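Glycosylation Associate Protein 1 (Streptococcus agalactiae serotype V, PDB 6OYC) probably acts with its partners Gap2 and Gap3 in the glycosylation and accessory Sec export of a streptococcal surface adhesin, as a GT-B-like protein. Local coordinates at residues F234-G244 against N264-R274. Sequence-based numbering, arbitrary orientation.
Sequences FNQVHNAFIVG and NVLEDYSSLSR. With SO4 (sulfate ion), chain J.
Asp268 OD2 accepts two bonds from different directions, one from Ser271 OG at 2.6 Å and one from a water toward Asn239. That water accepts from Asn239 ND2 at 3.0 Å, so the carboxylate and the amide are joined through it. The other oxygen, Asp268 OD1, caps helix 269-273 by accepting from Ser271 N. The Phe234 ring lies between amide and valine. Asn239 ND2 sits 3.2 Å above the centre of one face, and Val265 CG2 makes a CH-pi contact with the other, 4.0 Å from the centroid. Phe234 CG is anti to the backbone N (chi1 -173°), which carries the ring toward helix 262-267. Near the ring edge a sulfate, probably from the crystallisation liquor, links the segments. Its O1 accepts from Gln236 N at 2.8 Å and its O2 from Asn264 ND2 at 2.9 Å. Asn260 and Asn261 also bind it. Farther along, Val243 CG1 rests on Ser271 CA. The two segments follow the adjacent parallel strands 229-233 and 250-255 of a Rossmann-like sheet. Direct contact between them is largely apolar, while water and sulfate carry the polar links. Given its likely origin, the sulfate is no evidence of a natural ligand.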
ATOM      1  N   PHE A 234       9.750 -11.219  -3.834  1.00 33.02           N
ATOM      2  CA  PHE A 234       9.770 -11.966  -5.096  1.00 33.37           C
ATOM      3  C   PHE A 234       9.123 -11.153  -6.215  1.00 31.79           C
ATOM      4  O   PHE A 234       7.943 -10.807  -6.136  1.00 36.00           O
ATOM      5  CB  PHE A 234       9.049 -13.314  -4.950  1.00 32.82           C
ATOM      6  CG  PHE A 234       9.184 -14.210  -6.165  1.00 33.69           C
ATOM      7  CD1 PHE A 234       8.470 -13.951  -7.329  1.00 31.67           C
ATOM      8  CD2 PHE A 234      10.021 -15.314  -6.139  1.00 31.52           C
ATOM      9  CE1 PHE A 234       8.591 -14.774  -8.438  1.00 34.20           C
ATOM     10  CE2 PHE A 234      10.145 -16.139  -7.241  1.00 33.22           C
ATOM     11  CZ  PHE A 234       9.426 -15.873  -8.394  1.00 32.56           C
ATOM     12  N   ASN A 235       9.878 -10.892  -7.278  1.00 29.08           N
ATOM     13  CA  ASN A 235       9.350 -10.143  -8.407  1.00 31.05           C
ATOM     14  C   ASN A 235      10.170 -10.453  -9.652  1.00 33.59           C
ATOM     15  O   ASN A 235      11.403 -10.334  -9.633  1.00 36.18           O
ATOM     16  CB  ASN A 235       9.379  -8.638  -8.106  1.00 32.35           C
ATOM     17  CG  ASN A 235       8.376  -7.875  -8.922  1.00 31.96           C
ATOM     18  OD1 ASN A 235       8.239  -8.102 -10.118  1.00 31.67           O
ATOM     19  ND2 ASN A 235       7.645  -6.976  -8.274  1.00 34.29           N
ATOM     20  N   GLN A 236       9.496 -10.823 -10.741  1.00 33.31           N
ATOM     21  CA  GLN A 236      10.237 -11.077 -11.975  1.00 36.57           C
ATOM     22  C   GLN A 236      10.941  -9.834 -12.514  1.00 33.65           C
ATOM     23  O   GLN A 236      11.898  -9.971 -13.275  1.00 32.12           O
ATOM     24  CB  GLN A 236       9.317 -11.645 -13.056  1.00 41.33           C
ATOM     25  CG  GLN A 236       8.185 -10.728 -13.465  1.00 44.80           C
ATOM     26  CD  GLN A 236       7.215 -11.387 -14.451  1.00 54.91           C
ATOM     27  OE1 GLN A 236       6.037 -11.592 -14.136  1.00 53.47           O
ATOM     28  NE2 GLN A 236       7.708 -11.725 -15.645  1.00 55.58           N
ATOM     29  N   VAL A 237      10.513  -8.625 -12.146  1.00 34.44           N
ATOM     30  CA  VAL A 237      11.219  -7.453 -12.671  1.00 31.55           C
ATOM     31  C   VAL A 237      12.632  -7.340 -12.101  1.00 28.85           C
ATOM     32  O   VAL A 237      13.468  -6.650 -12.692  1.00 32.02           O
ATOM     33  CB  VAL A 237      10.427  -6.150 -12.416  1.00 32.02           C
ATOM     34  CG1 VAL A 237       9.005  -6.256 -12.985  1.00 24.73           C
ATOM     35  CG2 VAL A 237      10.378  -5.828 -10.915  1.00 28.56           C
ATOM     36  N   HIS A 238      12.942  -7.999 -10.978  1.00 25.98           N
ATOM     37  CA  HIS A 238      14.297  -7.889 -10.443  1.00 34.52           C
ATOM     38  C   HIS A 238      14.943  -9.197  -9.972  1.00 33.21           C
ATOM     39  O   HIS A 238      16.117  -9.175  -9.606  1.00 34.90           O
ATOM     40  CB  HIS A 238      14.331  -6.863  -9.293  1.00 31.88           C
ATOM     41  CG  HIS A 238      13.515  -7.252  -8.101  1.00 33.02           C
ATOM     42  ND1 HIS A 238      12.905  -6.316  -7.292  1.00 32.21           N
ATOM     43  CD2 HIS A 238      13.209  -8.465  -7.575  1.00 33.09           C
ATOM     44  CE1 HIS A 238      12.258  -6.937  -6.319  1.00 32.26           C
ATOM     45  NE2 HIS A 238      12.434  -8.241  -6.463  1.00 31.79           N
ATOM     46  N   ASN A 239      14.223 -10.318  -9.963  1.00 33.12           N
ATOM     47  CA  ASN A 239      14.791 -11.569  -9.475  1.00 33.79           C
ATOM     48  C   ASN A 239      16.078 -11.930 -10.205  1.00 38.07           C
ATOM     49  O   ASN A 239      17.021 -12.437  -9.591  1.00 40.61           O
ATOM     50  CB  ASN A 239      13.781 -12.698  -9.638  1.00 32.40           C
ATOM     51  CG  ASN A 239      12.723 -12.689  -8.577  1.00 35.58           C
ATOM     52  OD1 ASN A 239      12.822 -11.966  -7.581  1.00 34.76           O
ATOM     53  ND2 ASN A 239      11.681 -13.492  -8.784  1.00 34.68           N
ATOM     54  N   ALA A 240      16.139 -11.668 -11.514  1.00 33.03           N
ATOM     55  CA  ALA A 240      17.236 -12.194 -12.315  1.00 37.98           C
ATOM     56  C   ALA A 240      18.566 -11.555 -11.929  1.00 42.20           C
ATOM     57  O   ALA A 240      19.582 -12.253 -11.814  1.00 48.59           O
ATOM     58  CB  ALA A 240      16.957 -12.008 -13.808  1.00 29.81           C
ATOM     59  N   PHE A 241      18.592 -10.246 -11.695  1.00 38.32           N
ATOM     60  CA  PHE A 241      19.870  -9.659 -11.306  1.00 43.32           C
ATOM     61  C   PHE A 241      20.077  -9.586  -9.797  1.00 42.75           C
ATOM     62  O   PHE A 241      21.188  -9.288  -9.362  1.00 45.66           O
ATOM     63  CB  PHE A 241      20.071  -8.267 -11.944  1.00 36.34           C
ATOM     64  CG  PHE A 241      19.049  -7.232 -11.541  1.00 34.73           C
ATOM     65  CD1 PHE A 241      19.224  -6.465 -10.399  1.00 35.22           C
ATOM     66  CD2 PHE A 241      17.948  -6.993 -12.334  1.00 32.00           C
ATOM     67  CE1 PHE A 241      18.312  -5.489 -10.045  1.00 32.97           C
ATOM     68  CE2 PHE A 241      17.022  -6.021 -11.986  1.00 37.44           C
ATOM     69  CZ  PHE A 241      17.206  -5.266 -10.834  1.00 34.44           C
ATOM     70  N   ILE A 242      19.072  -9.873  -8.981  1.00 40.84           N
ATOM     71  CA  ILE A 242      19.266  -9.936  -7.534  1.00 41.17           C
ATOM     72  C   ILE A 242      19.552 -11.356  -7.079  1.00 44.95           C
ATOM     73  O   ILE A 242      20.483 -11.596  -6.313  1.00 46.24           O
ATOM     74  CB  ILE A 242      18.044  -9.356  -6.786  1.00 44.00           C
ATOM     75  CG1 ILE A 242      17.907  -7.856  -7.023  1.00 39.36           C
ATOM     76  CG2 ILE A 242      18.175  -9.607  -5.287  1.00 39.03           C
ATOM     77  CD1 ILE A 242      16.646  -7.318  -6.379  1.00 40.73           C
ATOM     78  N   VAL A 243      18.743 -12.308  -7.532  1.00 45.96           N
ATOM     79  CA  VAL A 243      18.879 -13.691  -7.094  1.00 49.64           C
ATOM     80  C   VAL A 243      19.899 -14.436  -7.948  1.00 58.70           C
ATOM     81  O   VAL A 243      20.672 -15.244  -7.436  1.00 60.51           O
ATOM     82  CB  VAL A 243      17.501 -14.382  -7.106  1.00 45.31           C
ATOM     83  CG1 VAL A 243      17.608 -15.806  -6.616  1.00 45.50           C
ATOM     84  CG2 VAL A 243      16.520 -13.616  -6.238  1.00 43.82           C
ATOM     85  N   GLY A 244      19.941 -14.166  -9.256  1.00 57.33           N
ATOM     86  CA  GLY A 244      20.930 -14.822 -10.097  1.00 65.34           C
ATOM     87  C   GLY A 244      22.355 -14.522  -9.667  1.00 68.52           C
ATOM     88  O   GLY A 244      23.243 -15.369  -9.787  1.00 73.48           O
ATOM     89  N   ASN A 264       3.908 -18.338 -11.633  1.00 38.85           N
ATOM     90  CA  ASN A 264       5.193 -17.715 -11.928  1.00 41.07           C
ATOM     91  C   ASN A 264       6.230 -18.066 -10.873  1.00 39.61           C
ATOM     92  O   ASN A 264       7.400 -18.287 -11.194  1.00 36.08           O
ATOM     93  CB  ASN A 264       5.043 -16.197 -12.026  1.00 44.67           C
ATOM     94  CG  ASN A 264       4.377 -15.763 -13.311  1.00 46.66           C
ATOM     95  OD1 ASN A 264       4.053 -16.590 -14.172  1.00 46.06           O
ATOM     96  ND2 ASN A 264       4.177 -14.458 -13.456  1.00 44.81           N
ATOM     97  N   VAL A 265       5.826 -18.106  -9.604  1.00 38.97           N
ATOM     98  CA  VAL A 265       6.754 -18.530  -8.566  1.00 38.56           C
ATOM     99  C   VAL A 265       7.217 -19.962  -8.826  1.00 41.79           C
ATOM    100  O   VAL A 265       8.417 -20.237  -8.937  1.00 40.66           O
ATOM    101  CB  VAL A 265       6.115 -18.388  -7.176  1.00 35.74           C
ATOM    102  CG1 VAL A 265       7.057 -18.960  -6.127  1.00 36.18           C
ATOM    103  CG2 VAL A 265       5.785 -16.919  -6.897  1.00 31.83           C
ATOM    104  N   LEU A 266       6.264 -20.889  -8.950  1.00 43.44           N
ATOM    105  CA  LEU A 266       6.588 -22.307  -9.070  1.00 43.81           C
ATOM    106  C   LEU A 266       7.333 -22.639 -10.343  1.00 44.95           C
ATOM    107  O   LEU A 266       7.874 -23.743 -10.448  1.00 50.16           O
ATOM    108  CB  LEU A 266       5.321 -23.146  -9.023  1.00 44.52           C
ATOM    109  CG  LEU A 266       4.563 -22.975  -7.724  1.00 46.98           C
ATOM    110  CD1 LEU A 266       3.092 -23.324  -7.927  1.00 46.13           C
ATOM    111  CD2 LEU A 266       5.231 -23.868  -6.701  1.00 49.65           C
ATOM    112  N   GLU A 267       7.372 -21.726 -11.305  1.00 38.44           N
ATOM    113  CA  GLU A 267       8.086 -21.961 -12.544  1.00 44.22           C
ATOM    114  C   GLU A 267       9.537 -21.501 -12.481  1.00 47.75           C
ATOM    115  O   GLU A 267      10.371 -22.005 -13.247  1.00 43.54           O
ATOM    116  CB  GLU A 267       7.335 -21.266 -13.691  1.00 46.26           C
ATOM    117  CG  GLU A 267       8.161 -20.812 -14.862  1.00 53.02           C
ATOM    118  CD  GLU A 267       7.338 -20.076 -15.915  1.00 58.54           C
ATOM    119  OE1 GLU A 267       6.866 -18.949 -15.617  1.00 54.25           O
ATOM    120  OE2 GLU A 267       7.182 -20.620 -17.041  1.00 53.25           O
ATOM    121  N   ASP A 268       9.865 -20.584 -11.568  1.00 42.28           N
ATOM    122  CA  ASP A 268      11.190 -19.970 -11.521  1.00 42.57           C
ATOM    123  C   ASP A 268      12.125 -20.816 -10.651  1.00 37.81           C
ATOM    124  O   ASP A 268      12.577 -20.404  -9.580  1.00 37.27           O
ATOM    125  CB  ASP A 268      11.086 -18.541 -11.005  1.00 39.06           C
ATOM    126  CG  ASP A 268      12.403 -17.788 -11.099  1.00 42.07           C
ATOM    127  OD1 ASP A 268      13.437 -18.412 -11.428  1.00 44.59           O
ATOM    128  OD2 ASP A 268      12.409 -16.565 -10.827  1.00 42.80           O
ATOM    129  N   TYR A 269      12.402 -22.029 -11.145  1.00 42.39           N
ATOM    130  CA  TYR A 269      13.317 -22.956 -10.469  1.00 41.26           C
ATOM    131  C   TYR A 269      14.631 -22.288 -10.088  1.00 38.66           C
ATOM    132  O   TYR A 269      15.182 -22.549  -9.013  1.00 39.17           O
ATOM    133  CB  TYR A 269      13.639 -24.142 -11.371  1.00 41.77           C
ATOM    134  CG  TYR A 269      12.615 -25.255 -11.468  1.00 45.93           C
ATOM    135  CD1 TYR A 269      12.636 -26.331 -10.583  1.00 45.86           C
ATOM    136  CD2 TYR A 269      11.669 -25.265 -12.494  1.00 48.68           C
ATOM    137  CE1 TYR A 269      11.720 -27.372 -10.694  1.00 45.18           C
ATOM    138  CE2 TYR A 269      10.741 -26.298 -12.608  1.00 51.71           C
ATOM    139  CZ  TYR A 269      10.776 -27.354 -11.705  1.00 51.85           C
ATOM    140  OH  TYR A 269       9.866 -28.395 -11.816  1.00 60.43           O
ATOM    141  N   SER A 270      15.154 -21.429 -10.970  1.00 38.93           N
ATOM    142  CA  SER A 270      16.472 -20.846 -10.743  1.00 43.16           C
ATOM    143  C   SER A 270      16.476 -19.967  -9.501  1.00 41.27           C
ATOM    144  O   SER A 270      17.409 -20.038  -8.688  1.00 36.83           O
ATOM    145  CB  SER A 270      16.919 -20.055 -11.975  1.00 41.76           C
ATOM    146  OG  SER A 270      17.299 -20.930 -13.025  1.00 47.96           O
ATOM    147  N   SER A 271      15.430 -19.149  -9.326  1.00 39.32           N
ATOM    148  CA  SER A 271      15.332 -18.326  -8.123  1.00 37.37           C
ATOM    149  C   SER A 271      15.117 -19.186  -6.883  1.00 35.67           C
ATOM    150  O   SER A 271      15.759 -18.969  -5.848  1.00 36.05           O
ATOM    151  CB  SER A 271      14.198 -17.315  -8.258  1.00 37.85           C
ATOM    152  OG  SER A 271      14.453 -16.346  -9.260  1.00 39.30           O
ATOM    153  N   LEU A 272      14.204 -20.156  -6.961  1.00 33.83           N
ATOM    154  CA  LEU A 272      13.848 -20.937  -5.778  1.00 34.40           C
ATOM    155  C   LEU A 272      15.014 -21.786  -5.301  1.00 38.83           C
ATOM    156  O   LEU A 272      15.206 -21.960  -4.090  1.00 40.02           O
ATOM    157  CB  LEU A 272      12.645 -21.835  -6.064  1.00 35.76           C
ATOM    158  CG  LEU A 272      11.364 -21.129  -6.500  1.00 39.32           C
ATOM    159  CD1 LEU A 272      10.222 -22.108  -6.498  1.00 39.81           C
ATOM    160  CD2 LEU A 272      11.066 -19.948  -5.584  1.00 39.85           C
ATOM    161  N   SER A 273      15.801 -22.325  -6.236  1.00 34.16           N
ATOM    162  CA  SER A 273      16.930 -23.156  -5.846  1.00 37.32           C
ATOM    163  C   SER A 273      18.035 -22.339  -5.199  1.00 36.91           C
ATOM    164  O   SER A 273      18.885 -22.914  -4.516  1.00 35.78           O
ATOM    165  CB  SER A 273      17.489 -23.925  -7.049  1.00 36.02           C
ATOM    166  OG  SER A 273      18.153 -23.051  -7.937  1.00 38.67           O
ATOM    167  N   ARG A 274      18.033 -21.020  -5.374  1.00 35.97           N
ATOM    168  CA  ARG A 274      19.034 -20.184  -4.724  1.00 39.61           C
ATOM    169  C   ARG A 274      18.592 -19.677  -3.353  1.00 40.45           C
ATOM    170  O   ARG A 274      19.398 -19.068  -2.646  1.00 41.62           O
ATOM    171  CB  ARG A 274      19.404 -19.005  -5.635  1.00 38.56           C
ATOM    172  CG  ARG A 274      20.411 -19.415  -6.701  1.00 40.07           C
ATOM    173  CD  ARG A 274      20.495 -18.442  -7.856  1.00 44.89           C
ATOM    174  NE  ARG A 274      21.499 -18.882  -8.823  1.00 41.89           N
ATOM    175  CZ  ARG A 274      21.269 -19.767  -9.794  1.00 40.17           C
ATOM    176  NH1 ARG A 274      20.063 -20.294  -9.956  1.00 37.14           N
ATOM    177  NH2 ARG A 274      22.238 -20.112 -10.626  1.00 39.50           N
TER
HETATM  178  S   SO4 J 607       5.727 -12.323 -10.477  1.00 49.78           S
HETATM  179  O1  SO4 J 607       6.974 -11.796  -9.914  1.00 38.34           O
HETATM  180  O2  SO4 J 607       6.008 -13.204 -11.614  1.00 45.38           O
HETATM  181  O3  SO4 J 607       5.009 -13.093  -9.441  1.00 44.78           O
HETATM  182  O4  SO4 J 607       4.865 -11.199 -10.896  1.00 55.63           O
HETATM  183  O   HOH W   1      11.163 -14.483 -11.514  1.00 40.83           O